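Long-range contacts in hypothetical protein PH1897 (Pyrococcus horikoshii, PDB 1VDW), which probably hydrolyses the 1-phosphate of fructose 1,6-bisphosphate and of inositol monophosphates with the help of magnesium, working as a homodimer: residues 177-182 against 236-241; 77-82 against 105-110; 197-202 against 230-235. One frame throughout, in Å; residues are numbered along the deposited sequence. Where two conformers were deposited one is given.

Contact 1 (177-182 against 236-241)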
loop_
_atom_site.group_PDB
_atom_site.type_symbol
_atom_site.label_atom_id
_atom_site.label_comp_id
_atom_site.label_asym_id
_atom_site.label_seq_id
_atom_site.Cartn_x
_atom_site.Cartn_y
_atom_site.Cartn_z
ATOM N N LEU A 177 7.739 2.870 -6.187
ATOM C CA LEU A 177 7.937 2.008 -5.033
ATOM C C LEU A 177 7.700 0.556 -5.384
ATOM O O LEU A 177 8.403 -0.325 -4.895
ATOM C CB LEU A 177 7.006 2.394 -3.883
ATOM C CG LEU A 177 7.306 3.728 -3.207
ATOM C CD1 LEU A 177 6.367 3.898 -2.032
ATOM C CD2 LEU A 177 8.760 3.772 -2.738
ATOM N N GLU A 178 6.712 0.290 -6.228
ATOM C CA GLU A 178 6.448 -1.092 -6.571
ATOM C C GLU A 178 7.635 -1.687 -7.321
ATOM O O GLU A 178 8.012 -2.830 -7.083
ATOM C CB GLU A 178 5.113 -1.177 -7.315
ATOM C CG GLU A 178 3.973 -1.015 -6.298
ATOM C CD GLU A 178 2.654 -0.563 -6.883
ATOM O OE1 GLU A 178 2.607 0.536 -7.470
ATOM O OE2 GLU A 178 1.655 -1.304 -6.738
ATOM N N LEU A 179 8.260 -0.899 -8.190
ATOM C CA LEU A 179 9.440 -1.365 -8.904
ATOM C C LEU A 179 10.618 -1.516 -7.928
ATOM O O LEU A 179 11.412 -2.449 -8.051
ATOM C CB LEU A 179 9.789 -0.395 -10.033
ATOM C CG LEU A 179 8.838 -0.497 -11.232
ATOM C CD1 LEU A 179 9.034 0.696 -12.151
ATOM C CD2 LEU A 179 9.093 -1.806 -11.981
ATOM N N ALA A 180 10.732 -0.608 -6.961
ATOM C CA ALA A 180 11.795 -0.691 -5.964
ATOM C C ALA A 180 11.590 -1.950 -5.115
ATOM O O ALA A 180 12.555 -2.613 -4.726
ATOM C CB ALA A 180 11.786 0.552 -5.076
ATOM N N TYR A 181 10.333 -2.267 -4.816
ATOM C CA TYR A 181 10.025 -3.452 -4.024
ATOM C C TYR A 181 10.431 -4.697 -4.800
ATOM O O TYR A 181 10.950 -5.652 -4.223
ATOM C CB TYR A 181 8.536 -3.507 -3.679
ATOM C CG TYR A 181 8.075 -2.485 -2.655
ATOM C CD1 TYR A 181 8.975 -1.632 -2.009
ATOM C CD2 TYR A 181 6.723 -2.368 -2.344
ATOM C CE1 TYR A 181 8.530 -0.682 -1.078
ATOM C CE2 TYR A 181 6.272 -1.430 -1.423
ATOM C CZ TYR A 181 7.178 -0.593 -0.797
ATOM O OH TYR A 181 6.701 0.337 0.097
ATOM N N LEU A 182 10.179 -4.693 -6.105
ATOM C CA LEU A 182 10.583 -5.812 -6.948
ATOM C C LEU A 182 12.109 -5.937 -6.886
ATOM O O LEU A 182 12.654 -7.036 -6.742
ATOM C CB LEU A 182 10.150 -5.557 -8.391
ATOM C CG LEU A 182 10.729 -6.477 -9.469
ATOM C CD1 LEU A 182 10.252 -7.904 -9.257
ATOM C CD2 LEU A 182 10.312 -5.959 -10.836
ATOM N N ILE A 236 4.186 -1.819 -18.627
ATOM C CA ILE A 236 5.317 -2.616 -18.204
ATOM C C ILE A 236 4.953 -3.943 -17.565
ATOM O O ILE A 236 3.929 -4.080 -16.886
ATOM C CB ILE A 236 6.209 -1.849 -17.205
ATOM C CG1 ILE A 236 5.397 -1.486 -15.960
ATOM C CG2 ILE A 236 6.787 -0.605 -17.869
ATOM C CD1 ILE A 236 6.224 -0.848 -14.852
ATOM N N ILE A 237 5.804 -4.925 -17.823
ATOM C CA ILE A 237 5.685 -6.242 -17.237
ATOM C C ILE A 237 7.111 -6.503 -16.768
ATOM O O ILE A 237 7.993 -6.825 -17.573
ATOM C CB ILE A 237 5.264 -7.322 -18.255
ATOM C CG1 ILE A 237 3.879 -7.005 -18.828
ATOM C CG2 ILE A 237 5.228 -8.676 -17.572
ATOM C CD1 ILE A 237 3.855 -5.870 -19.833
ATOM N N ALA A 238 7.341 -6.305 -15.475
ATOM C CA ALA A 238 8.655 -6.495 -14.873
ATOM C C ALA A 238 8.587 -7.693 -13.940
ATOM O O ALA A 238 7.640 -7.819 -13.159
ATOM C CB ALA A 238 9.063 -5.243 -14.101
ATOM N N ALA A 239 9.583 -8.567 -14.004
ATOM C CA ALA A 239 9.569 -9.750 -13.159
ATOM C C ALA A 239 10.951 -10.252 -12.791
ATOM O O ALA A 239 11.959 -9.838 -13.365
ATOM C CB ALA A 239 8.774 -10.866 -13.845
ATOM N N ASN A 240 10.978 -11.167 -11.832
ATOM C CA ASN A 240 12.219 -11.763 -11.356
ATOM C C ASN A 240 12.417 -13.136 -11.990
ATOM O O ASN A 240 13.279 -13.905 -11.566
ATOM C CB ASN A 240 12.165 -11.921 -9.836
ATOM C CG ASN A 240 11.062 -12.868 -9.382
ATOM O OD1 ASN A 240 10.275 -13.371 -10.188
ATOM N ND2 ASN A 240 10.997 -13.106 -8.079
ATOM N N ASN A 241 11.629 -13.435 -13.016
ATOM C CA ASN A 241 11.685 -14.740 -13.662
ATOM C C ASN A 241 11.096 -14.634 -15.066
ATOM O O ASN A 241 9.985 -14.138 -15.242
ATOM C CB ASN A 241 10.888 -15.727 -12.799
ATOM C CG ASN A 241 10.878 -17.129 -13.357
ATOM O OD1 ASN A 241 10.119 -17.442 -14.272
ATOM N ND2 ASN A 241 11.723 -17.989 -12.799
#
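In the carboxy-terminal half of the inositol monophosphatase fold, helix 175-184 lies against one face of a mixed five-stranded sheet, and this contact is where it meets strand 234-239. The helix runs nearly along the strand: the axes of the short segments diverge by 26° and pass 9.6 Å apart, a spacing that two layers of aliphatic side chains fill. Every second strand residue faces the helix, so Ile236 and Ala238 offer a tall bump and then a hollow. Two leucines about one helical turn apart, Leu179 and Leu182, supply the matching relief.

Ile236 stretches out to meet Leu179 tip to tip. Its CG1 sits in the crowded position between the backbone N and the carbonyl carbon (chi1 60°), and the extended chain beyond carries CD1 to 4.2 Å from Leu179 CD2. The short side chain of Ala238 leaves a dip, which both leucines enter by a CD2 methyl. Leu182, its CG anti to the backbone N (chi1 168°), leans straight in. Val190 of the adjacent strand touches both leucines. Ala239 turns to the opposite face, against helix 242-250, while Asn240 closes the far end, its ND2 hydrogen-bonded to Asp188. The tightest fit is methyl on methyl: Leu182 CD2 rests 3.6 Å from Ala238 CB, whereas Leu179 CD2 stands 4.0 Å from that same CB.

Contact 2 (77-82 against 105-110)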
loop_
_atom_site.group_PDB
_atom_site.type_symbol
_atom_site.label_atom_id
_atom_site.label_comp_id
_atom_site.label_asym_id
_atom_site.label_seq_id
_atom_site.Cartn_x
_atom_site.Cartn_y
_atom_site.Cartn_z
ATOM N N SER A 77 22.583 20.122 -22.813
ATOM C CA SER A 77 23.496 19.412 -21.929
ATOM C C SER A 77 23.761 17.989 -22.400
ATOM O O SER A 77 23.006 17.431 -23.196
ATOM C CB SER A 77 22.926 19.373 -20.507
ATOM O OG SER A 77 23.745 18.597 -19.650
ATOM N N ASP A 78 24.848 17.410 -21.901
ATOM C CA ASP A 78 25.214 16.043 -22.235
ATOM C C ASP A 78 24.586 15.086 -21.216
ATOM O O ASP A 78 24.773 13.871 -21.289
ATOM C CB ASP A 78 26.744 15.898 -22.268
ATOM C CG ASP A 78 27.421 16.461 -21.029
ATOM O OD1 ASP A 78 26.937 17.475 -20.481
ATOM O OD2 ASP A 78 28.457 15.900 -20.612
ATOM N N TYR A 79 23.829 15.654 -20.280
ATOM C CA TYR A 79 23.141 14.892 -19.241
ATOM C C TYR A 79 21.655 15.218 -19.233
ATOM O O TYR A 79 21.264 16.372 -19.403
ATOM C CB TYR A 79 23.728 15.220 -17.867
ATOM C CG TYR A 79 25.076 14.597 -17.611
ATOM C CD1 TYR A 79 25.184 13.273 -17.189
ATOM C CD2 TYR A 79 26.249 15.330 -17.796
ATOM C CE1 TYR A 79 26.429 12.691 -16.959
ATOM C CE2 TYR A 79 27.496 14.758 -17.570
ATOM C CZ TYR A 79 27.580 13.440 -17.150
ATOM O OH TYR A 79 28.813 12.872 -16.921
ATOM N N THR A 80 20.833 14.195 -19.023
ATOM C CA THR A 80 19.387 14.370 -18.973
ATOM C C THR A 80 18.846 13.662 -17.740
ATOM O O THR A 80 19.216 12.527 -17.454
ATOM C CB THR A 80 18.695 13.775 -20.214
ATOM O OG1 THR A 80 19.239 14.371 -21.395
ATOM C CG2 THR A 80 17.195 14.045 -20.171
ATOM N N VAL A 81 17.979 14.346 -17.007
ATOM C CA VAL A 81 17.384 13.763 -15.819
ATOM C C VAL A 81 15.891 13.562 -16.082
ATOM O O VAL A 81 15.204 14.478 -16.538
ATOM C CB VAL A 81 17.615 14.671 -14.581
ATOM C CG1 VAL A 81 19.106 14.915 -14.395
ATOM C CG2 VAL A 81 16.872 15.986 -14.738
ATOM N N VAL A 82 15.412 12.345 -15.826
ATOM C CA VAL A 82 14.007 11.974 -16.020
ATOM C C VAL A 82 13.471 11.791 -14.608
ATOM O O VAL A 82 13.841 10.844 -13.909
ATOM C CB VAL A 82 13.902 10.663 -16.823
ATOM C CG1 VAL A 82 12.448 10.263 -17.001
ATOM C CG2 VAL A 82 14.568 10.846 -18.183
ATOM N N ILE A 105 19.202 9.474 -14.000
ATOM C CA ILE A 105 20.206 10.320 -14.648
ATOM C C ILE A 105 20.813 9.620 -15.849
ATOM O O ILE A 105 21.301 8.493 -15.746
ATOM C CB ILE A 105 21.357 10.655 -13.688
ATOM C CG1 ILE A 105 20.804 11.154 -12.353
ATOM C CG2 ILE A 105 22.274 11.694 -14.321
ATOM C CD1 ILE A 105 20.081 12.461 -12.431
ATOM N N PHE A 106 20.815 10.305 -16.985
ATOM C CA PHE A 106 21.356 9.726 -18.207
ATOM C C PHE A 106 22.532 10.502 -18.761
ATOM O O PHE A 106 22.479 11.729 -18.872
ATOM C CB PHE A 106 20.263 9.664 -19.274
ATOM C CG PHE A 106 19.158 8.707 -18.947
ATOM C CD1 PHE A 106 19.188 7.404 -19.430
ATOM C CD2 PHE A 106 18.098 9.095 -18.127
ATOM C CE1 PHE A 106 18.185 6.504 -19.107
ATOM C CE2 PHE A 106 17.088 8.195 -17.798
ATOM C CZ PHE A 106 17.131 6.899 -18.289
ATOM N N HIS A 107 23.590 9.779 -19.102
ATOM C CA HIS A 107 24.734 10.405 -19.718
ATOM C C HIS A 107 24.406 10.237 -21.176
ATOM O O HIS A 107 24.759 9.228 -21.773
ATOM C CB HIS A 107 26.044 9.687 -19.419
ATOM C CG HIS A 107 27.217 10.383 -20.036
ATOM N ND1 HIS A 107 28.478 9.825 -20.113
ATOM C CD2 HIS A 107 27.294 11.589 -20.640
ATOM C CE1 HIS A 107 29.277 10.674 -20.750
ATOM N NE2 HIS A 107 28.590 11.741 -21.077
ATOM N N GLU A 108 23.700 11.221 -21.721
ATOM C CA GLU A 108 23.255 11.176 -23.104
ATOM C C GLU A 108 22.143 10.151 -23.044
ATOM O O GLU A 108 21.298 10.232 -22.160
ATOM C CB GLU A 108 24.376 10.702 -24.037
ATOM C CG GLU A 108 25.564 11.635 -24.131
ATOM C CD GLU A 108 25.254 12.881 -24.931
ATOM O OE1 GLU A 108 24.400 12.792 -25.837
ATOM O OE2 GLU A 108 25.876 13.933 -24.665
ATOM N N LYS A 109 22.157 9.176 -23.947
ATOM C CA LYS A 109 21.118 8.148 -23.954
ATOM C C LYS A 109 21.418 6.991 -23.019
ATOM O O LYS A 109 20.694 5.995 -22.991
ATOM C CB LYS A 109 20.895 7.611 -25.368
ATOM C CG LYS A 109 20.038 8.523 -26.219
ATOM C CD LYS A 109 18.760 8.909 -25.489
ATOM C CE LYS A 109 17.783 7.755 -25.337
ATOM N NZ LYS A 109 16.584 8.175 -24.542
ATOM N N ASP A 110 22.471 7.128 -22.229
ATOM C CA ASP A 110 22.840 6.060 -21.319
ATOM C C ASP A 110 22.587 6.344 -19.835
ATOM O O ASP A 110 23.014 7.361 -19.302
ATOM C CB ASP A 110 24.304 5.714 -21.516
ATOM C CG ASP A 110 24.706 4.476 -20.765
ATOM O OD1 ASP A 110 24.080 3.421 -21.010
ATOM O OD2 ASP A 110 25.635 4.564 -19.935
HETATM O O HOH W 1 30.622 14.322 -21.006
#
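Two flat rings set the tone at the outer end of this strand pair. Tyr79 and His107 form an offset stack, planes 18° apart and centroids 4.8 Å apart; His107 CD2 lies over the rim of one tyrosine face. The chains cross obliquely, Tyr79 CG being anti to its carbonyl carbon and His107 CG anti to its backbone N (chi1 -178°). Asp78 O lies in plane at the edge of the imidazole, and a water that donates to Asp78 OD2 is also hydrogen-bonded to His107 NE2, at 3.3 Å.

Tyr79 and His107 are a non-hydrogen-bonded pair on antiparallel neighbours, strands 79-84 and 100-107, within the large mixed sheet of the inositol monophosphatase fold. Thr80 and Phe106 are a hydrogen-bonded pair: Phe106 N points at Thr80 O (2.8 Å) almost along the C=O axis, and Thr80 N donates back to Phe106 O in the carbonyl plane. A type II' turn from His107 to Asp110 follows.

On the sheet face carrying Tyr79, Val81 and Ile105 lie side by side, unusually tight, Val81 CG1 being 3.3 Å from Ile105 CD1. On the opposite face, beside Thr80, Phe106 crosses Val82 obliquely, its CE2 3.7 Å from Val82 CG2, while Phe228 meets the Phe106 ring edge-to-face.

Contact 3 (197-202 against 230-235)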
loop_
_atom_site.group_PDB
_atom_site.type_symbol
_atom_site.label_atom_id
_atom_site.label_comp_id
_atom_site.label_asym_id
_atom_site.label_seq_id
_atom_site.Cartn_x
_atom_site.Cartn_y
_atom_site.Cartn_z
ATOM N N LEU A 197 0.908 4.929 -17.635
ATOM C CA LEU A 197 2.218 5.384 -17.178
ATOM C C LEU A 197 2.994 6.180 -18.212
ATOM O O LEU A 197 2.796 6.019 -19.413
ATOM C CB LEU A 197 3.065 4.185 -16.749
ATOM C CG LEU A 197 2.561 3.349 -15.572
ATOM C CD1 LEU A 197 3.435 2.115 -15.423
ATOM C CD2 LEU A 197 2.576 4.178 -14.301
ATOM N N ARG A 198 3.881 7.042 -17.726
ATOM C CA ARG A 198 4.739 7.853 -18.583
ATOM C C ARG A 198 6.176 7.444 -18.272
ATOM O O ARG A 198 6.443 6.860 -17.219
ATOM C CB ARG A 198 4.550 9.339 -18.276
ATOM C CG ARG A 198 3.108 9.811 -18.376
ATOM C CD ARG A 198 2.585 9.704 -19.798
ATOM N NE ARG A 198 2.416 11.016 -20.415
ATOM C CZ ARG A 198 1.532 11.924 -20.012
ATOM N NH1 ARG A 198 0.728 11.663 -18.989
ATOM N NH2 ARG A 198 1.449 13.093 -20.632
ATOM N N PRO A 199 7.121 7.734 -19.179
ATOM C CA PRO A 199 8.517 7.363 -18.925
ATOM C C PRO A 199 9.033 7.955 -17.611
ATOM O O PRO A 199 9.852 7.346 -16.922
ATOM C CB PRO A 199 9.246 7.925 -20.142
ATOM C CG PRO A 199 8.216 7.807 -21.224
ATOM C CD PRO A 199 6.967 8.301 -20.532
ATOM N N THR A 200 8.545 9.142 -17.270
ATOM C CA THR A 200 8.949 9.818 -16.042
ATOM C C THR A 200 8.552 9.035 -14.788
ATOM O O THR A 200 9.216 9.128 -13.749
ATOM C CB THR A 200 8.336 11.233 -15.970
ATOM O OG1 THR A 200 6.930 11.162 -16.246
ATOM C CG2 THR A 200 8.998 12.150 -16.990
ATOM N N ASP A 201 7.473 8.263 -14.886
ATOM C CA ASP A 201 6.999 7.470 -13.754
ATOM C C ASP A 201 7.872 6.257 -13.478
ATOM O O ASP A 201 8.089 5.879 -12.325
ATOM C CB ASP A 201 5.586 6.930 -14.006
ATOM C CG ASP A 201 4.537 8.011 -14.076
ATOM O OD1 ASP A 201 4.568 8.936 -13.240
ATOM O OD2 ASP A 201 3.656 7.914 -14.961
ATOM N N ILE A 202 8.381 5.652 -14.544
ATOM C CA ILE A 202 9.135 4.417 -14.418
ATOM C C ILE A 202 10.638 4.418 -14.627
ATOM O O ILE A 202 11.290 3.421 -14.339
ATOM C CB ILE A 202 8.566 3.355 -15.383
ATOM C CG1 ILE A 202 8.768 3.813 -16.831
ATOM C CG2 ILE A 202 7.082 3.143 -15.109
ATOM C CD1 ILE A 202 8.446 2.753 -17.865
ATOM N N ALA A 230 7.632 12.975 -21.828
ATOM C CA ALA A 230 6.777 13.094 -20.656
ATOM C C ALA A 230 5.325 12.851 -21.047
ATOM O O ALA A 230 4.427 12.933 -20.211
ATOM C CB ALA A 230 6.928 14.481 -20.041
ATOM N N THR A 231 5.106 12.539 -22.322
ATOM C CA THR A 231 3.762 12.299 -22.839
ATOM C C THR A 231 3.535 10.871 -23.336
ATOM O O THR A 231 2.400 10.395 -23.382
ATOM C CB THR A 231 3.443 13.268 -23.991
ATOM O OG1 THR A 231 4.407 13.102 -25.037
ATOM C CG2 THR A 231 3.481 14.706 -23.498
ATOM N N GLU A 232 4.614 10.194 -23.716
ATOM C CA GLU A 232 4.525 8.822 -24.207
ATOM C C GLU A 232 3.910 7.891 -23.160
ATOM O O GLU A 232 4.334 7.880 -22.004
ATOM C CB GLU A 232 5.920 8.324 -24.592
ATOM C CG GLU A 232 6.000 6.843 -24.915
ATOM C CD GLU A 232 7.399 6.416 -25.317
ATOM O OE1 GLU A 232 7.650 5.195 -25.404
ATOM O OE2 GLU A 232 8.248 7.302 -25.551
ATOM N N LYS A 233 2.910 7.114 -23.567
ATOM C CA LYS A 233 2.254 6.177 -22.657
ATOM C C LYS A 233 3.009 4.859 -22.689
ATOM O O LYS A 233 3.387 4.380 -23.758
ATOM C CB LYS A 233 0.799 5.951 -23.073
ATOM C CG LYS A 233 -0.059 7.204 -23.052
ATOM C CD LYS A 233 -0.154 7.789 -21.653
ATOM C CE LYS A 233 -0.965 9.078 -21.647
ATOM N NZ LYS A 233 -0.338 10.132 -22.493
ATOM N N VAL A 234 3.230 4.267 -21.522
ATOM C CA VAL A 234 3.960 3.013 -21.457
ATOM C C VAL A 234 3.299 1.962 -20.575
ATOM O O VAL A 234 2.619 2.280 -19.596
ATOM C CB VAL A 234 5.407 3.249 -20.945
ATOM C CG1 VAL A 234 5.372 3.892 -19.571
ATOM C CG2 VAL A 234 6.172 1.935 -20.901
ATOM N N ASN A 235 3.498 0.705 -20.950
ATOM C CA ASN A 235 2.984 -0.436 -20.206
ATOM C C ASN A 235 4.197 -1.257 -19.826
ATOM O O ASN A 235 5.140 -1.380 -20.609
ATOM C CB ASN A 235 2.059 -1.284 -21.073
ATOM C CG ASN A 235 0.792 -0.564 -21.439
ATOM O OD1 ASN A 235 0.018 -0.167 -20.571
ATOM N ND2 ASN A 235 0.569 -0.383 -22.736
HETATM O O HOH W 2 0.261 2.038 -17.855
#
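One backbone hydrogen bond, fairly straight at 154°, ties the two segments: Val234 N donates to Leu197 O over 2.8 Å, with the nitrogen above the carbonyl plane. A bridging water reinforces the join, accepting from Leu197 N and donating to Val234 O. Two CA-H...O contacts run alongside, Lys233 CA to Leu197 O and Arg198 CA to Glu232 O.

The charged groups gather round Arg198. Bent at chi2 and chi3, its side chain curls over the 230-233 loop, with Lys233 beside it and pointing the same way. Lys233 NZ sits 3.5 Å above the centre of one guanidinium face, an apposition of like charges; Ala230 O lies over the opposite face, where it probably eases the positive charge. Lys233 NZ is in turn bonded to Thr231 O at 2.9 Å, in the carbonyl plane, and Arg198 NH1 makes a salt bridge to Glu68, a predicted magnesium ligand, which would make Arg198 a second-shell residue.

Capping comes next, at the start of helix 199-211, which carries an aspartate predicted to bind magnesium, as in other inositol monophosphatases. Arg198 holds the N-cap position, and its backbone N donates to Asp201 OD2 (2.9 Å, 157°) from above the carboxylate plane. This is the backbone half of a capping box, and it probably helps to fix the rotation of the carboxylate. Asp201 OD1 lies close to Asp84, another predicted ligand.

Among apolar contacts, Val234 CG1, in the crowded position between N and carbonyl carbon (chi1 59°), is 3.7 Å from Leu197 CB and equally far from Ile202 CD1, which reaches it tip to tip. Pro199 crosses Glu232 at about a right angle, CG against Glu232 CB. Separately, Pro199 CD makes a close carbon-to-oxygen approach, 3.0 Å from Glu232 O.

Along the chain contact 2 comes first and closes before the others begin; contact 3 then falls wholly within the span between the two segments of contact 1. Contacts 1 and 3 share strand 234-239, their centres about 16 Å apart, and meet directly where Ile236 packs on Ile202 and Leu197. Contact 2 belongs to the other, eight-stranded sheet, with its centre about 17 Å from that of contact 3 and 23 Å from that of contact 1. Helix 199-211 touches both sheets, through Thr200 on Val82 and Ile202 on Ile236. Contact 3 thus lies where a strand of one sheet begins and touches the other sheet, near the point where the predicted magnesium ligands Asp84 and Asp201 converge.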